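Local coordinates for protein P-granule scaffold (Caenorhabditis japonica, PDB 5W4A) that probably serves as a scaffold for assembling nematode germ granules (P granules) that contribute to mRNA repression, its largely helical N-domain being the part described here, at residues F19-Y25 with A40-A44; Q62-P66 with S77-L81; I143-T147 with E159-L163; N4-I8 with E136-L141. All coordinates share one frame; numbering follows the deposited sequence.

Contact 1 (F19-Y25 with A40-A44)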
loop_
_atom_site.group_PDB
_atom_site.type_symbol
_atom_site.label_atom_id
_atom_site.label_comp_id
_atom_site.label_asym_id
_atom_site.label_seq_id
_atom_site.Cartn_x
_atom_site.Cartn_y
_atom_site.Cartn_z
ATOM N N PHE C 19 8.689 11.983 12.217
ATOM C CA PHE C 19 9.591 13.128 12.411
ATOM C C PHE C 19 8.859 14.438 12.748
ATOM O O PHE C 19 9.157 15.488 12.177
ATOM C CB PHE C 19 10.442 13.315 11.156
ATOM C CG PHE C 19 11.312 12.118 10.822
ATOM C CD1 PHE C 19 12.413 11.835 11.587
ATOM C CD2 PHE C 19 10.981 11.272 9.762
ATOM C CE1 PHE C 19 13.226 10.719 11.290
ATOM C CE2 PHE C 19 11.774 10.168 9.467
ATOM C CZ PHE C 19 12.896 9.904 10.248
ATOM N N PRO C 20 7.932 14.426 13.696
ATOM C CA PRO C 20 7.223 15.700 13.983
ATOM C C PRO C 20 8.105 16.846 14.465
ATOM O O PRO C 20 7.870 17.991 14.049
ATOM C CB PRO C 20 6.207 15.296 15.055
ATOM C CG PRO C 20 6.733 14.048 15.654
ATOM C CD PRO C 20 7.413 13.333 14.546
ATOM N N ASN C 21 9.106 16.601 15.325
ATOM C CA ASN C 21 9.914 17.730 15.785
ATOM C C ASN C 21 10.833 18.236 14.676
ATOM O O ASN C 21 11.163 19.429 14.654
ATOM C CB ASN C 21 10.711 17.333 17.034
ATOM C CG ASN C 21 11.291 18.528 17.763
ATOM O OD1 ASN C 21 10.633 19.570 17.903
ATOM N ND2 ASN C 21 12.512 18.371 18.275
ATOM N N LEU C 22 11.232 17.370 13.736
ATOM C CA LEU C 22 12.017 17.835 12.591
ATOM C C LEU C 22 11.176 18.738 11.702
ATOM O O LEU C 22 11.652 19.774 11.215
ATOM C CB LEU C 22 12.550 16.640 11.797
ATOM C CG LEU C 22 13.330 16.941 10.513
ATOM C CD1 LEU C 22 14.618 17.661 10.841
ATOM C CD2 LEU C 22 13.649 15.660 9.756
ATOM N N ALA C 23 9.933 18.331 11.442
ATOM C CA ALA C 23 9.031 19.159 10.654
ATOM C C ALA C 23 8.828 20.524 11.309
ATOM O O ALA C 23 8.895 21.558 10.646
ATOM C CB ALA C 23 7.703 18.429 10.487
ATOM N N LEU C 24 8.536 20.532 12.602
ATOM C CA LEU C 24 8.319 21.779 13.308
ATOM C C LEU C 24 9.572 22.641 13.267
ATOM O O LEU C 24 9.488 23.856 13.040
ATOM C CB LEU C 24 7.929 21.490 14.759
ATOM C CG LEU C 24 7.752 22.746 15.633
ATOM C CD1 LEU C 24 6.675 23.691 15.061
ATOM C CD2 LEU C 24 7.391 22.342 17.046
ATOM N N TYR C 25 10.740 22.032 13.493
ATOM C CA TYR C 25 11.991 22.776 13.415
ATOM C C TYR C 25 12.119 23.484 12.069
ATOM O O TYR C 25 12.454 24.673 12.006
ATOM C CB TYR C 25 13.199 21.850 13.658
ATOM C CG TYR C 25 14.487 22.644 13.637
ATOM C CD1 TYR C 25 14.992 23.179 14.801
ATOM C CD2 TYR C 25 15.137 22.925 12.445
ATOM C CE1 TYR C 25 16.147 23.951 14.784
ATOM C CE2 TYR C 25 16.271 23.701 12.416
ATOM C CZ TYR C 25 16.768 24.210 13.593
ATOM O OH TYR C 25 17.899 24.992 13.540
ATOM N N ALA C 40 22.438 26.200 12.197
ATOM C CA ALA C 40 21.175 25.512 12.358
ATOM C C ALA C 40 21.411 24.069 12.785
ATOM O O ALA C 40 22.526 23.547 12.779
ATOM C CB ALA C 40 20.373 25.532 11.053
ATOM N N ASN C 41 20.329 23.417 13.161
ATOM C CA ASN C 41 20.412 22.023 13.547
ATOM C C ASN C 41 20.927 21.165 12.388
ATOM O O ASN C 41 20.457 21.285 11.248
ATOM C CB ASN C 41 19.038 21.533 13.989
ATOM C CG ASN C 41 19.049 20.064 14.331
ATOM O OD1 ASN C 41 18.870 19.229 13.459
ATOM N ND2 ASN C 41 19.287 19.739 15.601
ATOM N N SER C 42 21.897 20.301 12.682
ATOM C CA SER C 42 22.600 19.584 11.624
ATOM C C SER C 42 21.737 18.517 10.959
ATOM O O SER C 42 21.935 18.222 9.783
ATOM C CB SER C 42 23.867 18.930 12.171
ATOM O OG SER C 42 23.535 17.839 13.017
ATOM N N PHE C 43 20.815 17.902 11.695
ATOM C CA PHE C 43 19.891 16.930 11.100
ATOM C C PHE C 43 18.974 17.622 10.092
ATOM O O PHE C 43 18.869 17.192 8.932
ATOM C CB PHE C 43 19.132 16.243 12.251
ATOM C CG PHE C 43 18.130 15.168 11.860
ATOM C CD1 PHE C 43 18.100 14.554 10.609
ATOM C CD2 PHE C 43 17.216 14.748 12.819
ATOM C CE1 PHE C 43 17.136 13.574 10.321
ATOM C CE2 PHE C 43 16.277 13.777 12.539
ATOM C CZ PHE C 43 16.244 13.183 11.301
ATOM N N ALA C 44 18.369 18.747 10.490
ATOM C CA ALA C 44 17.544 19.521 9.571
ATOM C C ALA C 44 18.350 20.037 8.388
ATOM O O ALA C 44 17.883 19.993 7.239
ATOM C CB ALA C 44 16.870 20.675 10.301
#
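With chi1 at -177°, which sets CG trans to the backbone N, Tyr25 leans out from helix 20-28 and lays its phenol against Asn41; Leu22, turned the same way one helical turn earlier, sends one methyl to Phe43 and the other to Ala44. The target is the N-cap of helix 42-47: Asn41 precedes its first turn, and Asn41 OD1 accepts from Ala44 N at 3.0 Å, the donor lying in the carbonyl plane. Tyr25 holds the capping residue at two points. Asn41 N donates to Tyr25 OH at 2.9 Å, nearly straight (168°), and Asn41 CB sits over one face of the phenol, 3.9 Å from its centroid, a CH-pi contact. Ala44 CB approaches the same ring obliquely, 3.6 Å from Tyr25 CD2. On the apolar side Leu22 CD1 meets Ala44 CB at 3.8 Å, while Leu22 CD2 makes a CH-pi contact over one face of the Phe43 ring, offset toward its rim. Helices 57-64 and 169-179 pack on these rings, Phe43 touching Ile60 and Phe19 touching Phe175. Phe19, the N-cap residue of helix 20-28, completes the contact by bringing its CE1 to the edge of the Phe43 ring, in plane, 3.9 Å from Phe43 CZ.

Contact 2 (Q62-P66 with S77-L81)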
loop_
_atom_site.group_PDB
_atom_site.type_symbol
_atom_site.label_atom_id
_atom_site.label_comp_id
_atom_site.label_asym_id
_atom_site.label_seq_id
_atom_site.Cartn_x
_atom_site.Cartn_y
_atom_site.Cartn_z
ATOM N N GLN C 62 18.649 13.842 19.548
ATOM C CA GLN C 62 18.254 15.086 20.202
ATOM C C GLN C 62 16.988 15.669 19.599
ATOM O O GLN C 62 16.154 16.241 20.319
ATOM C CB GLN C 62 19.389 16.112 20.121
ATOM C CG GLN C 62 20.555 15.822 21.047
ATOM C CD GLN C 62 20.133 15.798 22.496
ATOM O OE1 GLN C 62 19.384 16.668 22.950
ATOM N NE2 GLN C 62 20.579 14.780 23.224
ATOM N N ILE C 63 16.845 15.582 18.268
ATOM C CA ILE C 63 15.635 16.052 17.613
ATOM C C ILE C 63 14.463 15.127 17.931
ATOM O O ILE C 63 13.326 15.581 18.102
ATOM C CB ILE C 63 15.878 16.169 16.092
ATOM C CG1 ILE C 63 16.644 17.457 15.761
ATOM C CG2 ILE C 63 14.558 16.116 15.288
ATOM C CD1 ILE C 63 15.855 18.768 15.989
ATOM N N LEU C 64 14.716 13.817 17.991
ATOM C CA LEU C 64 13.651 12.847 18.256
ATOM C C LEU C 64 13.157 12.921 19.694
ATOM O O LEU C 64 11.964 12.708 19.961
ATOM C CB LEU C 64 14.152 11.436 17.955
ATOM C CG LEU C 64 14.371 11.084 16.482
ATOM C CD1 LEU C 64 14.808 9.655 16.398
ATOM C CD2 LEU C 64 13.099 11.326 15.637
ATOM N N PHE C 65 14.048 13.199 20.639
ATOM C CA PHE C 65 13.708 13.178 22.060
ATOM C C PHE C 65 14.101 14.495 22.725
ATOM O O PHE C 65 15.014 14.533 23.559
ATOM C CB PHE C 65 14.397 12.002 22.756
ATOM C CG PHE C 65 14.016 10.645 22.207
ATOM C CD1 PHE C 65 12.918 9.956 22.707
ATOM C CD2 PHE C 65 14.764 10.044 21.201
ATOM C CE1 PHE C 65 12.575 8.711 22.212
ATOM C CE2 PHE C 65 14.432 8.800 20.709
ATOM C CZ PHE C 65 13.328 8.124 21.216
ATOM N N PRO C 66 13.411 15.586 22.401
ATOM C CA PRO C 66 13.709 16.865 23.062
ATOM C C PRO C 66 13.321 16.845 24.536
ATOM O O PRO C 66 12.540 16.011 24.995
ATOM C CB PRO C 66 12.866 17.870 22.275
ATOM C CG PRO C 66 11.751 17.078 21.705
ATOM C CD PRO C 66 12.321 15.721 21.418
ATOM N N SER C 77 8.876 8.371 18.712
ATOM C CA SER C 77 10.281 8.441 18.343
ATOM C C SER C 77 10.979 7.101 18.507
ATOM O O SER C 77 11.934 6.823 17.787
ATOM C CB SER C 77 10.961 9.531 19.160
ATOM O OG SER C 77 10.614 10.795 18.620
HETATM N N MSE C 78 10.493 6.241 19.391
HETATM C CA MSE C 78 11.012 4.872 19.469
HETATM C C MSE C 78 10.691 4.055 18.209
HETATM O O MSE C 78 11.498 3.215 17.787
HETATM C CB MSE C 78 10.469 4.178 20.692
HETATM C CG MSE C 78 11.142 4.722 21.947
HETATM SE SE MSE C 78 10.349 4.063 23.585
HETATM C CE MSE C 78 10.970 2.230 23.461
ATOM N N ASP C 79 9.505 4.259 17.618
ATOM C CA ASP C 79 9.231 3.713 16.289
ATOM C C ASP C 79 10.310 4.154 15.311
ATOM O O ASP C 79 10.829 3.348 14.538
ATOM C CB ASP C 79 7.872 4.164 15.737
ATOM C CG ASP C 79 6.680 3.403 16.277
ATOM O OD1 ASP C 79 6.797 2.396 17.011
ATOM O OD2 ASP C 79 5.551 3.811 15.920
ATOM N N THR C 80 10.644 5.441 15.322
ATOM C CA THR C 80 11.671 5.954 14.414
ATOM C C THR C 80 13.013 5.275 14.676
ATOM O O THR C 80 13.704 4.893 13.732
ATOM C CB THR C 80 11.775 7.470 14.552
ATOM O OG1 THR C 80 10.430 7.974 14.453
ATOM C CG2 THR C 80 12.654 8.073 13.447
ATOM N N LEU C 81 13.374 5.080 15.944
ATOM C CA LEU C 81 14.623 4.390 16.259
ATOM C C LEU C 81 14.643 2.977 15.660
ATOM O O LEU C 81 15.649 2.541 15.076
ATOM C CB LEU C 81 14.827 4.324 17.766
ATOM C CG LEU C 81 15.054 5.618 18.542
ATOM C CD1 LEU C 81 15.198 5.266 20.020
ATOM C CD2 LEU C 81 16.268 6.388 18.066
#
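One hydrogen bond ties Ser77 to Leu64: Ser77 OG donates to Leu64 O at 2.7 Å, with a C=O...donor angle of 120° and the donor tilted 32° from the carbonyl plane. The acceptor lies at the last turn of helix 57-64, and Thr73 O is a second, weak partner of the same hydroxyl. Aromatic contact comes next. Ser77 CB stands over one face of the Phe65 ring, 3.7 Å from the centroid, a CH-pi contact that leaves the serine's CB and OG engaged with successive residues. Phe65 is the first residue after helix 57-64 to leave helical geometry; with CG anti to its carbonyl carbon and beside the backbone N (chi1 -60°), its ring reaches helix 71-84. Apolar packing finishes the join: Leu81 CG lies at the ring edge, in plane, and Leu81 CD1 is 3.6 Å from Phe65 CZ. Were Phe65 replaced by an alanine, the ring would be lost and a gap would probably open beside Ser77 CB and Leu81. The contact joins consecutive helices 57-64 and 71-84; helix 89-100 flanks it, supplying Arg95 for a cation-pi interaction with Phe65, while helix 20-28 packs against Ile63.

Contact 3 (I143-T147 with E159-L163)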
loop_
_atom_site.group_PDB
_atom_site.type_symbol
_atom_site.label_atom_id
_atom_site.label_comp_id
_atom_site.label_asym_id
_atom_site.label_seq_id
_atom_site.Cartn_x
_atom_site.Cartn_y
_atom_site.Cartn_z
ATOM N N ILE C 143 3.714 -0.891 8.074
ATOM C CA ILE C 143 4.893 -0.418 7.350
ATOM C C ILE C 143 6.129 -0.493 8.243
ATOM O O ILE C 143 7.218 -0.877 7.791
ATOM C CB ILE C 143 4.656 1.001 6.803
ATOM C CG1 ILE C 143 3.626 0.948 5.694
ATOM C CG2 ILE C 143 5.981 1.630 6.279
ATOM C CD1 ILE C 143 3.029 2.327 5.391
ATOM N N LEU C 144 5.995 -0.111 9.517
ATOM C CA LEU C 144 7.114 -0.212 10.455
ATOM C C LEU C 144 7.628 -1.647 10.563
ATOM O O LEU C 144 8.848 -1.891 10.465
ATOM C CB LEU C 144 6.688 0.315 11.824
ATOM C CG LEU C 144 7.738 0.251 12.911
ATOM C CD1 LEU C 144 9.002 1.047 12.579
ATOM C CD2 LEU C 144 7.115 0.736 14.227
ATOM N N ILE C 145 6.712 -2.603 10.747
ATOM C CA ILE C 145 7.091 -4.016 10.838
ATOM C C ILE C 145 7.800 -4.468 9.560
ATOM O O ILE C 145 8.848 -5.143 9.609
ATOM C CB ILE C 145 5.855 -4.885 11.155
ATOM C CG1 ILE C 145 5.454 -4.710 12.615
ATOM C CG2 ILE C 145 6.161 -6.370 10.918
ATOM C CD1 ILE C 145 4.098 -5.249 12.948
ATOM N N LYS C 146 7.257 -4.108 8.394
ATOM C CA LYS C 146 7.853 -4.551 7.141
ATOM C C LYS C 146 9.235 -3.949 6.959
ATOM O O LYS C 146 10.135 -4.610 6.429
ATOM C CB LYS C 146 6.919 -4.197 5.983
ATOM C CG LYS C 146 5.640 -5.023 6.009
ATOM C CD LYS C 146 4.608 -4.560 5.020
ATOM C CE LYS C 146 3.260 -5.357 5.125
ATOM N NZ LYS C 146 3.495 -6.825 4.899
ATOM N N THR C 147 9.427 -2.711 7.422
ATOM C CA THR C 147 10.731 -2.059 7.375
ATOM C C THR C 147 11.742 -2.757 8.293
ATOM O O THR C 147 12.868 -3.069 7.872
ATOM C CB THR C 147 10.542 -0.588 7.761
ATOM O OG1 THR C 147 9.749 0.057 6.763
ATOM C CG2 THR C 147 11.900 0.131 7.832
ATOM N N GLU C 159 9.791 -1.078 1.166
ATOM C CA GLU C 159 8.768 -1.091 2.214
ATOM C C GLU C 159 8.515 0.320 2.766
ATOM O O GLU C 159 7.359 0.714 2.962
ATOM C CB GLU C 159 9.150 -2.060 3.337
ATOM C CG GLU C 159 9.237 -3.520 2.870
ATOM C CD GLU C 159 7.913 -4.109 2.339
ATOM O OE1 GLU C 159 6.833 -3.513 2.485
ATOM O OE2 GLU C 159 7.974 -5.230 1.769
ATOM N N LEU C 160 9.570 1.105 2.987
ATOM C CA LEU C 160 9.380 2.491 3.429
ATOM C C LEU C 160 8.616 3.318 2.397
ATOM O O LEU C 160 7.920 4.287 2.742
ATOM C CB LEU C 160 10.736 3.129 3.704
ATOM C CG LEU C 160 11.428 2.698 4.981
ATOM C CD1 LEU C 160 12.897 3.082 4.993
ATOM C CD2 LEU C 160 10.703 3.296 6.190
ATOM N N SER C 161 8.766 2.994 1.115
ATOM C CA SER C 161 8.051 3.710 0.068
ATOM C C SER C 161 6.542 3.632 0.272
ATOM O O SER C 161 5.819 4.523 -0.182
ATOM C CB SER C 161 8.407 3.146 -1.311
ATOM O OG SER C 161 9.730 3.523 -1.720
ATOM N N GLU C 162 6.060 2.598 0.975
ATOM C CA GLU C 162 4.626 2.489 1.239
ATOM C C GLU C 162 4.123 3.658 2.080
ATOM O O GLU C 162 2.917 3.939 2.075
ATOM C CB GLU C 162 4.307 1.156 1.949
ATOM C CG GLU C 162 4.521 -0.079 1.075
ATOM C CD GLU C 162 3.554 -0.154 -0.078
ATOM O OE1 GLU C 162 2.341 0.137 0.116
ATOM O OE2 GLU C 162 4.030 -0.422 -1.201
ATOM N N LEU C 163 5.027 4.383 2.766
ATOM C CA LEU C 163 4.599 5.590 3.490
ATOM C C LEU C 163 3.945 6.605 2.560
ATOM O O LEU C 163 3.071 7.366 2.988
ATOM C CB LEU C 163 5.800 6.223 4.211
ATOM C CG LEU C 163 6.301 5.394 5.369
ATOM C CD1 LEU C 163 7.686 5.901 5.809
ATOM C CD2 LEU C 163 5.316 5.403 6.569
HETATM O O HOH W 1 5.690 -7.053 2.888
#
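Ile143 and Thr147, one turn apart on helix 136-148, face Leu163 and Leu160 across a helical hairpin in which a short linker leads back into helix 153-160 and the 3-10 turn after it, which carries Glu162 and Leu163. The interior side is closely packed. Thr147 OG1 lies 3.4 Å from Leu160 CD2, and the two side chains cross at about a right angle, with Thr147 CG2 also against the leucine. The hydroxyl is satisfied within its own helix: Thr147 OG1 donates to Ile143 O at 2.9 Å, from above the carbonyl plane, while Thr147 N reaches that oxygen from the opposite face. The threonine's chi1 of -65°, with OG1 beside the backbone N, brings the hydroxyl back over the preceding turn. An alanine here would remove OG1 and CG2, so Ile143 O would probably keep the backbone donor alone and Leu160 would face a gap. Ile143 contributes two branches: its CG2 meets Leu163 CD2 at 3.8 Å, and its CG1 lies 3.8 Å from Glu162 CB. Leu160 also touches Phe175 of helix 169-179.

The outer side is looser and more polar. Glu162 turns its carboxylate away to a salt bridge with Lys131 of the second subunit, placing this edge at the dimer interface. Lys146 and Glu159, oppositely charged, make no direct ion pair: Lys146 NZ and Glu159 OE1 are 5.3 Å apart, although Lys146 CD comes within 3.5 Å of Glu159 OE1. A water instead links their ends, accepting from Lys146 NZ at 3.0 Å and donating to Glu159 OE2 at 3.1 Å.

Contact 4 (N4-I8 with E136-L141)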
loop_
_atom_site.group_PDB
_atom_site.type_symbol
_atom_site.label_atom_id
_atom_site.label_comp_id
_atom_site.label_asym_id
_atom_site.label_seq_id
_atom_site.Cartn_x
_atom_site.Cartn_y
_atom_site.Cartn_z
ATOM N N ASN C 4 -1.263 6.833 23.621
ATOM C CA ASN C 4 -0.497 5.707 23.115
ATOM C C ASN C 4 -0.732 5.464 21.625
ATOM O O ASN C 4 -0.107 4.564 21.056
ATOM C CB ASN C 4 -0.832 4.439 23.922
ATOM C CG ASN C 4 -2.246 3.921 23.661
ATOM O OD1 ASN C 4 -3.155 4.689 23.348
ATOM N ND2 ASN C 4 -2.431 2.612 23.798
ATOM N N LYS C 5 -1.598 6.244 20.970
ATOM C CA LYS C 5 -2.029 5.928 19.614
ATOM C C LYS C 5 -1.032 6.495 18.616
ATOM O O LYS C 5 -0.467 7.568 18.829
ATOM C CB LYS C 5 -3.426 6.504 19.360
ATOM C CG LYS C 5 -4.050 6.131 18.031
ATOM C CD LYS C 5 -5.545 6.446 18.033
ATOM C CE LYS C 5 -5.993 7.046 16.718
ATOM N NZ LYS C 5 -7.465 7.235 16.680
ATOM N N ARG C 6 -0.788 5.747 17.532
ATOM C CA ARG C 6 0.039 6.265 16.445
ATOM C C ARG C 6 -0.786 7.272 15.655
ATOM O O ARG C 6 -1.836 6.915 15.111
ATOM C CB ARG C 6 0.498 5.134 15.525
ATOM C CG ARG C 6 1.503 4.166 16.169
ATOM C CD ARG C 6 2.034 3.165 15.163
ATOM N NE ARG C 6 3.181 2.461 15.752
ATOM C CZ ARG C 6 3.091 1.401 16.557
ATOM N NH1 ARG C 6 1.931 0.835 16.839
ATOM N NH2 ARG C 6 4.199 0.875 17.077
ATOM N N GLU C 7 -0.339 8.528 15.617
ATOM C CA GLU C 7 -1.075 9.596 14.958
ATOM C C GLU C 7 -0.177 10.398 14.033
ATOM O O GLU C 7 0.890 10.865 14.448
ATOM C CB GLU C 7 -1.711 10.514 16.019
ATOM C CG GLU C 7 -2.705 9.734 16.905
ATOM C CD GLU C 7 -3.256 10.541 18.080
ATOM O OE1 GLU C 7 -2.464 11.177 18.816
ATOM O OE2 GLU C 7 -4.490 10.523 18.264
ATOM N N ILE C 8 -0.652 10.609 12.802
ATOM C CA ILE C 8 -0.011 11.520 11.861
ATOM C C ILE C 8 -0.323 12.941 12.312
ATOM O O ILE C 8 -1.450 13.236 12.751
ATOM C CB ILE C 8 -0.507 11.266 10.432
ATOM C CG1 ILE C 8 -0.053 9.860 9.995
ATOM C CG2 ILE C 8 -0.005 12.344 9.462
ATOM C CD1 ILE C 8 -0.657 9.375 8.706
ATOM N N GLU C 136 -5.228 4.631 9.771
ATOM C CA GLU C 136 -3.843 5.063 9.576
ATOM C C GLU C 136 -2.932 4.415 10.606
ATOM O O GLU C 136 -1.799 4.029 10.274
ATOM C CB GLU C 136 -3.748 6.592 9.658
ATOM C CG GLU C 136 -4.347 7.250 8.431
ATOM C CD GLU C 136 -4.267 8.763 8.404
ATOM O OE1 GLU C 136 -4.187 9.409 9.466
ATOM O OE2 GLU C 136 -4.307 9.299 7.262
ATOM N N ALA C 137 -3.383 4.326 11.865
ATOM C CA ALA C 137 -2.546 3.786 12.930
ATOM C C ALA C 137 -2.124 2.351 12.618
ATOM O O ALA C 137 -0.961 1.983 12.811
ATOM C CB ALA C 137 -3.264 3.829 14.282
ATOM N N ALA C 138 -3.032 1.542 12.082
ATOM C CA ALA C 138 -2.686 0.150 11.782
ATOM C C ALA C 138 -1.763 0.062 10.583
ATOM O O ALA C 138 -0.857 -0.775 10.549
ATOM C CB ALA C 138 -3.942 -0.668 11.506
ATOM N N LYS C 139 -2.004 0.903 9.580
ATOM C CA LYS C 139 -1.175 0.900 8.387
ATOM C C LYS C 139 0.244 1.375 8.693
ATOM O O LYS C 139 1.205 0.842 8.139
ATOM C CB LYS C 139 -1.842 1.745 7.302
ATOM C CG LYS C 139 -3.132 1.124 6.775
ATOM C CD LYS C 139 -3.927 2.121 5.937
ATOM C CE LYS C 139 -5.321 1.573 5.595
ATOM N NZ LYS C 139 -5.279 0.249 4.943
ATOM N N ILE C 140 0.401 2.341 9.598
ATOM C CA ILE C 140 1.750 2.752 10.002
ATOM C C ILE C 140 2.479 1.598 10.686
ATOM O O ILE C 140 3.658 1.342 10.413
ATOM C CB ILE C 140 1.685 3.995 10.899
ATOM C CG1 ILE C 140 1.174 5.206 10.113
ATOM C CG2 ILE C 140 3.071 4.282 11.548
ATOM C CD1 ILE C 140 0.727 6.332 11.001
ATOM N N LEU C 141 1.796 0.901 11.594
ATOM C CA LEU C 141 2.377 -0.269 12.253
ATOM C C LEU C 141 2.842 -1.317 11.236
ATOM O O LEU C 141 3.955 -1.855 11.347
ATOM C CB LEU C 141 1.347 -0.871 13.216
ATOM C CG LEU C 141 1.705 -2.218 13.836
ATOM C CD1 LEU C 141 3.008 -2.158 14.619
ATOM C CD2 LEU C 141 0.572 -2.623 14.721
HETATM O O HOH W 2 -0.746 1.242 15.647
HETATM O O HOH W 3 -3.312 9.580 12.027
#
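Arg6 NH1 is gripped from more than one direction as it lies beside Leu141: it donates to a water at 3.0 Å and forms a salt bridge with Asp107 OD2. That water, at the edge of the guanidinium and in its plane, donates in turn to Ala137 O at 2.9 Å, so the arginine is coupled to the first turn of helix 136-148 without a direct hydrogen bond. A second salt bridge, from Arg6 NE to Asp79 OD2, helps fix the rotation of the planar group, and the two carboxylates would probably offset its charge. Leu141 CD1 lies over one face of the guanidinium, offset toward its rim, 3.9 Å from Arg6 NH1. Extended from CG to NE (chi2 -174°), the arginine runs alongside Ile140 in the opposite sense, bringing Arg6 CD to 3.9 Å from Ile140 CG2. Closer to the main chain, Ala137 CB approaches Arg6 O at 3.5 Å; the small alanine probably lets the N-terminal segment come near the helix.

Two residues on, a second water bridge repeats the pattern. Ile8 N donates to a water, which donates to Glu136 OE1 at 2.7 Å, while Glu136 OE2 forms a salt bridge with Arg15. The side chains of Ile8 and Glu136 cross at about a right angle, with Ile8 CD1 3.6 Å from Glu136 OE1, and Ile8 CG1 packs on Ile140 CD1 at 3.8 Å. The contact thus lays the irregular chain leading into strand 9-11 on the start of helix 136-148, with Tyr17, just beyond strand 14-16, touching both Arg6 and Ile140, and helix 71-84 supplying Asp79.

How the contacts relate
From the N terminus, contact 4 closes the longest loop, bringing residues 4-8 to helix 136-148 across 127 intervening residues. Contacts 1 and 2 nest inside that loop in series: the first joins helices 20-28 and 42-47, the second helices 57-64 and 71-84. They touch each other, notably through a probable hydrogen bond from Asn21 ND2 to Ile63 O. Contact 3 follows contact 4 along helix 136-148 and closes a short loop with residues 159-163. Its centre lies about 18 Å from that of contact 2, across the chain's centre, yet Leu144 still packs on Asp79. No loops cross; helix 136-148, shared by contacts 3 and 4, connects the N-terminal segment to the later helices.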